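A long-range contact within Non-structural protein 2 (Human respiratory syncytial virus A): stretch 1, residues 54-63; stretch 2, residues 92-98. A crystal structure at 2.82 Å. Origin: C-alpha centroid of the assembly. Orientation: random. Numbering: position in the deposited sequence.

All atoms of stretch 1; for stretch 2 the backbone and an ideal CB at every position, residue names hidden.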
# COMPACT_ATOMS: atom_id res chain seq x y z
N ASP A 54 -8.73 6.97 12.89
CA ASP A 54 -9.16 7.94 11.86
C ASP A 54 -8.32 7.71 10.60
O ASP A 54 -7.41 6.85 10.61
CB ASP A 54 -9.12 9.38 12.38
CG ASP A 54 -7.74 9.95 12.63
OD1 ASP A 54 -6.79 9.46 11.98
OD2 ASP A 54 -7.63 10.92 13.45
N GLU A 55 -8.64 8.44 9.53
CA GLU A 55 -7.99 8.35 8.20
C GLU A 55 -6.47 8.50 8.36
O GLU A 55 -5.71 7.76 7.73
CB GLU A 55 -8.58 9.48 7.35
CG GLU A 55 -8.82 9.15 5.88
CD GLU A 55 -8.68 10.40 5.01
OE1 GLU A 55 -7.53 11.01 4.99
OE2 GLU A 55 -9.71 10.82 4.37
N ARG A 56 -6.03 9.47 9.14
CA ARG A 56 -4.59 9.82 9.21
C ARG A 56 -3.85 8.64 9.83
O ARG A 56 -2.81 8.26 9.34
CB ARG A 56 -4.47 11.16 9.94
CG ARG A 56 -3.05 11.58 10.26
CD ARG A 56 -3.01 12.99 10.79
NE ARG A 56 -4.31 13.43 11.27
CZ ARG A 56 -4.59 14.68 11.65
NH1 ARG A 56 -3.67 15.63 11.63
NH2 ARG A 56 -5.81 14.95 12.06
N GLN A 57 -4.43 8.05 10.87
CA GLN A 57 -3.84 6.92 11.61
C GLN A 57 -3.86 5.66 10.75
O GLN A 57 -2.86 4.90 10.76
CB GLN A 57 -4.61 6.68 12.90
CG GLN A 57 -4.52 7.84 13.86
CD GLN A 57 -5.41 7.63 15.04
OE1 GLN A 57 -6.63 7.51 14.91
NE2 GLN A 57 -4.82 7.67 16.22
N ALA A 58 -4.98 5.41 10.07
CA ALA A 58 -5.14 4.21 9.22
C ALA A 58 -4.11 4.30 8.10
O ALA A 58 -3.44 3.31 7.83
CB ALA A 58 -6.55 4.12 8.69
N THR A 59 -3.98 5.46 7.47
CA THR A 59 -3.02 5.67 6.36
C THR A 59 -1.60 5.36 6.88
O THR A 59 -0.84 4.65 6.19
CB THR A 59 -3.16 7.08 5.80
OG1 THR A 59 -4.48 7.19 5.28
CG2 THR A 59 -2.21 7.34 4.66
N PHE A 60 -1.26 5.90 8.04
CA PHE A 60 0.08 5.69 8.64
C PHE A 60 0.31 4.18 8.80
O PHE A 60 1.32 3.65 8.31
CB PHE A 60 0.17 6.47 9.95
CG PHE A 60 1.50 6.35 10.62
CD1 PHE A 60 2.52 7.23 10.31
CD2 PHE A 60 1.74 5.38 11.58
CE1 PHE A 60 3.74 7.16 10.96
CE2 PHE A 60 2.97 5.29 12.21
CZ PHE A 60 3.97 6.18 11.89
N THR A 61 -0.63 3.51 9.47
CA THR A 61 -0.58 2.05 9.72
C THR A 61 -0.44 1.31 8.39
O THR A 61 0.35 0.37 8.30
CB THR A 61 -1.83 1.58 10.46
OG1 THR A 61 -1.76 2.25 11.71
CG2 THR A 61 -1.87 0.08 10.66
N PHE A 62 -1.19 1.74 7.37
CA PHE A 62 -1.13 1.16 6.01
C PHE A 62 0.31 1.26 5.50
O PHE A 62 0.84 0.27 5.04
CB PHE A 62 -2.13 1.86 5.10
CG PHE A 62 -2.12 1.30 3.70
CD1 PHE A 62 -2.94 0.25 3.36
CD2 PHE A 62 -1.25 1.80 2.74
CE1 PHE A 62 -2.93 -0.26 2.07
CE2 PHE A 62 -1.22 1.26 1.46
CZ PHE A 62 -2.07 0.24 1.13
N LEU A 63 0.93 2.44 5.55
CA LEU A 63 2.26 2.64 4.94
C LEU A 63 3.34 1.98 5.79
O LEU A 63 4.26 1.42 5.18
CB LEU A 63 2.55 4.13 4.79
CG LEU A 63 1.62 4.82 3.80
CD1 LEU A 63 1.96 6.30 3.73
CD2 LEU A 63 1.69 4.17 2.41
N UNK A 92 4.60 5.07 -4.57
CA UNK A 92 4.11 4.22 -3.46
C UNK A 92 2.58 4.24 -3.44
O UNK A 92 1.95 5.27 -3.69
CB UNK A 92 4.67 4.70 -2.12
N UNK A 93 1.94 3.09 -3.14
CA UNK A 93 0.49 2.98 -3.12
C UNK A 93 -0.13 3.80 -1.99
O UNK A 93 0.52 4.01 -0.98
CB UNK A 93 0.08 1.51 -2.99
N UNK A 94 -1.35 4.27 -2.23
CA UNK A 94 -2.23 4.96 -1.26
C UNK A 94 -3.47 4.11 -1.04
O UNK A 94 -4.04 3.56 -1.98
CB UNK A 94 -2.62 6.36 -1.75
N UNK A 95 -3.96 4.00 0.21
CA UNK A 95 -5.16 3.23 0.49
C UNK A 95 -6.43 4.05 0.22
O UNK A 95 -6.44 5.21 0.42
CB UNK A 95 -5.14 2.74 1.94
N UNK A 96 -7.48 3.39 -0.24
CA UNK A 96 -8.86 3.94 -0.34
C UNK A 96 -9.65 3.40 0.85
O UNK A 96 -9.82 2.18 0.87
CB UNK A 96 -9.53 3.56 -1.66
N UNK A 97 -10.08 4.27 1.76
CA UNK A 97 -10.87 3.91 2.96
C UNK A 97 -12.32 4.31 2.76
O UNK A 97 -12.55 5.36 2.16
CB UNK A 97 -10.31 4.58 4.21
N UNK A 98 -13.26 3.55 3.30
CA UNK A 98 -14.65 4.05 3.46
C UNK A 98 -14.97 4.04 4.94
O UNK A 98 -14.33 3.32 5.64
CB UNK A 98 -15.66 3.20 2.68

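Residues 55-63 of stretch 1 form a helix, whose axis comes within 8.7 Å of the strand at 94-98 and runs at 138° to it. The helix offers the strand a largely apolar row: the methyl of Ala58, the ring of Phe62 and, flanking them, Thr59 and Leu63. No hydrogen bond joins the two stretches, so the choices along the strand are mainly a matter of shape and packing.

At position 92 CA-to-CB points toward the helix, but the ideal CB is still 5.4 Å from Leu63 CD2. With one leucine methyl nearby and nothing else of stretch 1 close, the site would accept most apolar residues, and little in stretch 1 would rule out a polar one. The deposited residue is Phe92, whose chi1 of -80° (m) leaves the ring farther from Leu63 CD2 than CB is; the nearest approach of the side chain is Phe92 CB to Leu63 CD2, 5.5 Å.

Position 93 points sideways, its ideal CB 4.6 Å from Phe62 CE2. A compact apolar side chain would suit this end of the aromatic ring, and a phi of -67° with a psi of 150° also admits proline. It is Pro93. Its CG lies 4.4 Å from Phe62 CE2, while its carbonyl does closer work: Pro93 O is 3.6 Å from Leu63 CD2 and sits near the plane of the Phe62 ring, at its edge, 4.1 Å from CE2.

At position 94 the CB turns away from the helix, and no atom of stretch 1 lies within 5.5 Å of it. Many residues, polar or apolar, would fit; Met94 occupies the place, and its closest approach to Phe62 comes from the backbone, C to CE2 at 4.4 Å.

Position 95 is far more demanding. Its CB points toward the helix, and the ideal CB is already 3.6 Å from Phe62 CD1. A short, flat aliphatic group would suit such close quarters, and phi of -83° is compatible with proline. The residue is Pro95. Its CB lies over one face of the Phe62 ring, 3.6 Å from the centroid and only 11° off the normal, a CH-pi contact in which a C-H group meets the pi cloud. Pro95 CG also reaches to 4.0 Å from Thr59 OG1.

Position 96 is out of reach of the helix, which leaves the side chain undetermined. Ile96 is found there; beta-branched residues are at home in strands.

Position 97 points toward the first turns of the helix, but its ideal CB is 5.1 Å from Glu55 CG, so a small residue would leave a gap before Ala58. A long apolar or aromatic side chain can span it. Phe97 does so, bringing CZ to 3.4 Å from Ala58 CB. Thr59 OG1 sits at the ring edge, 3.5 Å from CE2; this hydroxyl already donates to Glu55 O within the helix.

Position 98 is again out of reach, and stretch 1 sets no preference. It is Ile98.

Stretch 2, residues 92-98: FPMPIFI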
# COMPACT_ATOMS: atom_id res chain seq x y z
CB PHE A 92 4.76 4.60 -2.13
CG PHE A 92 6.16 4.04 -1.94
CD1 PHE A 92 6.79 3.29 -2.93
CD2 PHE A 92 6.85 4.28 -0.76
CE1 PHE A 92 8.08 2.82 -2.76
CE2 PHE A 92 8.14 3.79 -0.59
CZ PHE A 92 8.76 3.07 -1.58
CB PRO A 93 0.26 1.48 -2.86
CG PRO A 93 1.45 1.09 -2.05
CD PRO A 93 2.58 1.83 -2.74
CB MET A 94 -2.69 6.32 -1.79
CG MET A 94 -1.62 7.35 -1.96
SD MET A 94 -2.18 8.49 -3.27
CE MET A 94 -0.66 8.66 -4.21
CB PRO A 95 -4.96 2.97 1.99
CG PRO A 95 -4.36 4.25 2.52
CD PRO A 95 -3.43 4.67 1.41
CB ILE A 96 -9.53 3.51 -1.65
CG1 ILE A 96 -8.66 3.80 -2.88
CG2 ILE A 96 -10.89 4.14 -1.74
CD1 ILE A 96 -8.18 5.23 -2.94
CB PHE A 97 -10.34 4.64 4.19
CG PHE A 97 -9.00 4.15 4.64
CD1 PHE A 97 -8.85 2.86 5.13
CD2 PHE A 97 -7.90 4.97 4.59
CE1 PHE A 97 -7.62 2.39 5.54
CE2 PHE A 97 -6.67 4.50 5.01
CZ PHE A 97 -6.53 3.20 5.46
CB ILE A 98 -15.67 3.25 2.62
CG1 ILE A 98 -15.83 1.81 3.08
CG2 ILE A 98 -15.27 3.34 1.15
CD1 ILE A 98 -16.58 0.97 2.08
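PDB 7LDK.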